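Local coordinates for alpha-glucosidase (Pseudoalteromonas sp. K8, PDB 5HQA), which probably hydrolyses alpha-glucosides as a calcium-binding, chloride-activated enzyme of glycoside hydrolase family 97, at residues Thr506-Thr511 and Asn626-Leu631. Residues are numbered along the deposited sequence; the frame is centred on the assembly and turned at random.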
loop_
_atom_site.group_PDB
_atom_site.type_symbol
_atom_site.label_atom_id
_atom_site.label_comp_id
_atom_site.label_asym_id
_atom_site.label_seq_id
_atom_site.Cartn_x
_atom_site.Cartn_y
_atom_site.Cartn_z
ATOM N N THR A 506 13.350 7.777 23.117
ATOM C CA THR A 506 14.295 6.857 22.504
ATOM C C THR A 506 13.719 6.357 21.189
ATOM O O THR A 506 12.511 6.449 20.944
ATOM C CB THR A 506 14.583 5.663 23.421
ATOM O OG1 THR A 506 13.338 5.109 23.853
ATOM C CG2 THR A 506 15.360 6.102 24.646
ATOM N N ASN A 507 14.595 5.811 20.344
ATOM C CA ASN A 507 14.150 5.172 19.106
ATOM C C ASN A 507 13.643 3.773 19.433
ATOM O O ASN A 507 14.432 2.872 19.738
ATOM C CB ASN A 507 15.274 5.122 18.074
ATOM C CG ASN A 507 15.483 6.459 17.366
ATOM O OD1 ASN A 507 14.519 7.151 16.985
ATOM N ND2 ASN A 507 16.750 6.824 17.176
ATOM N N ARG A 508 12.328 3.595 19.369
ATOM C CA ARG A 508 11.645 2.341 19.657
ATOM C C ARG A 508 10.244 2.457 19.091
ATOM O O ARG A 508 9.776 3.574 18.844
ATOM C CB ARG A 508 11.576 2.081 21.169
ATOM C CG ARG A 508 11.110 3.318 21.929
ATOM C CD ARG A 508 10.508 3.009 23.299
ATOM N NE ARG A 508 9.228 2.310 23.214
ATOM C CZ ARG A 508 8.317 2.306 24.185
ATOM N NH1 ARG A 508 8.529 2.990 25.309
ATOM N NH2 ARG A 508 7.187 1.622 24.031
ATOM N N PRO A 509 9.546 1.339 18.871
ATOM C CA PRO A 509 8.103 1.452 18.600
ATOM C C PRO A 509 7.436 2.087 19.805
ATOM O O PRO A 509 7.601 1.634 20.940
ATOM C CB PRO A 509 7.651 -0.002 18.382
ATOM C CG PRO A 509 8.927 -0.754 18.037
ATOM C CD PRO A 509 9.996 -0.066 18.856
ATOM N N GLN A 510 6.724 3.181 19.559
ATOM C CA GLN A 510 6.050 3.900 20.637
ATOM C C GLN A 510 4.642 3.335 20.814
ATOM O O GLN A 510 3.631 3.986 20.557
ATOM C CB GLN A 510 6.049 5.394 20.344
ATOM C CG GLN A 510 7.468 5.946 20.305
ATOM C CD GLN A 510 7.515 7.457 20.270
ATOM O OE1 GLN A 510 6.654 8.107 19.664
ATOM N NE2 GLN A 510 8.521 8.029 20.930
ATOM N N THR A 511 4.609 2.061 21.209
ATOM C CA THR A 511 3.377 1.287 21.317
ATOM C C THR A 511 3.495 0.339 22.502
ATOM O O THR A 511 4.574 0.151 23.070
ATOM C CB THR A 511 3.073 0.457 20.053
ATOM O OG1 THR A 511 3.821 -0.766 20.087
ATOM C CG2 THR A 511 3.403 1.217 18.764
ATOM N N ASN A 626 6.454 3.753 29.701
ATOM C CA ASN A 626 7.268 3.012 30.649
ATOM C C ASN A 626 6.656 1.691 31.074
ATOM O O ASN A 626 7.317 0.930 31.780
ATOM C CB ASN A 626 7.567 3.885 31.872
ATOM C CG ASN A 626 8.387 5.109 31.503
ATOM O OD1 ASN A 626 9.549 4.987 31.117
ATOM N ND2 ASN A 626 7.781 6.282 31.585
ATOM N N ASN A 627 5.439 1.374 30.636
ATOM C CA ASN A 627 4.859 0.086 30.990
ATOM C C ASN A 627 4.218 -0.569 29.769
ATOM O O ASN A 627 3.034 -0.925 29.810
ATOM C CB ASN A 627 3.844 0.275 32.120
ATOM C CG ASN A 627 3.535 -1.012 32.844
ATOM O OD1 ASN A 627 4.320 -1.958 32.817
ATOM N ND2 ASN A 627 2.384 -1.053 33.507
ATOM N N PRO A 628 4.956 -0.760 28.666
ATOM C CA PRO A 628 4.314 -1.270 27.446
ATOM C C PRO A 628 4.042 -2.763 27.446
ATOM O O PRO A 628 3.285 -3.227 26.580
ATOM C CB PRO A 628 5.332 -0.927 26.348
ATOM C CG PRO A 628 6.650 -1.076 27.066
ATOM C CD PRO A 628 6.406 -0.554 28.469
ATOM N N TYR A 629 4.637 -3.534 28.352
ATOM C CA TYR A 629 4.532 -4.982 28.243
ATOM C C TYR A 629 3.369 -5.581 29.026
ATOM O O TYR A 629 3.083 -6.767 28.840
ATOM C CB TYR A 629 5.825 -5.653 28.705
ATOM C CG TYR A 629 7.055 -5.253 27.915
ATOM C CD1 TYR A 629 7.182 -5.583 26.569
ATOM C CD2 TYR A 629 8.099 -4.565 28.522
ATOM C CE1 TYR A 629 8.318 -5.227 25.846
ATOM C CE2 TYR A 629 9.235 -4.201 27.808
ATOM C CZ TYR A 629 9.337 -4.540 26.469
ATOM O OH TYR A 629 10.469 -4.194 25.759
ATOM N N ASP A 630 2.708 -4.824 29.901
ATOM C CA ASP A 630 1.591 -5.397 30.649
ATOM C C ASP A 630 0.545 -5.917 29.679
ATOM O O ASP A 630 0.056 -5.172 28.824
ATOM C CB ASP A 630 0.975 -4.366 31.587
ATOM C CG ASP A 630 1.779 -4.179 32.866
ATOM O OD1 ASP A 630 2.941 -4.643 32.937
ATOM O OD2 ASP A 630 1.239 -3.561 33.806
ATOM N N LEU A 631 0.212 -7.197 29.809
ATOM C CA LEU A 631 -0.608 -7.889 28.831
ATOM C C LEU A 631 -1.553 -8.837 29.555
ATOM O O LEU A 631 -1.169 -9.473 30.539
ATOM C CB LEU A 631 0.269 -8.670 27.850
ATOM C CG LEU A 631 -0.447 -9.406 26.721
ATOM C CD1 LEU A 631 -0.880 -8.418 25.655
ATOM C CD2 LEU A 631 0.473 -10.468 26.139
#
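Arg508 reaches Pro628 because CG lies between its backbone N and carbonyl carbon (chi1 47°) and the chain bends at chi3 (-69°). This turns the guanidinium back over its own loop and brings NH2 to the ring of Pro628. NH2 lies 3.9 Å from Pro628 CB and 4.1 Å from Pro628 CG. The proline meets the guanidinium obliquely. Pro628 CB also lies 3.5 Å from Thr511 O, so the ring touches both the side chain and the backbone of the 506-511 loop. No hydrogen bond joins the two segments; they meet by van der Waals contact.

Hydrogen bonds fix the guanidinium. Arg508 NE donates to Pro509 O at 2.9 Å, with the donor above the carbonyl plane. Arg508 NH2 adds a weak bond to the same oxygen, at 3.1 Å. Thr511 O sits at the guanidinium edge, in its plane. Outside the segments, NH2 binds Trp624 O and NH1 bonds weakly to Lys625 O. The arginine thus ties its own loop to the backbone just before Asn626.

Within the 626-631 loop, Pro628 CG sits 4.0 Å above one face of the Tyr629 ring, toward its rim. Tyr629 OH is hydrogen-bonded to Ser498 OG and Leu497 N, which also ties this loop to residues of the barrel region.

The contact is a buried piece of the interface between the barrel and the C-terminal beta part. It joins the loop leading into helix 513-522 to the loop between strands 611-618 and 631-638. A backbone hydrogen bond between Pro628 and Leu513 fastens the second loop to the start of that helix.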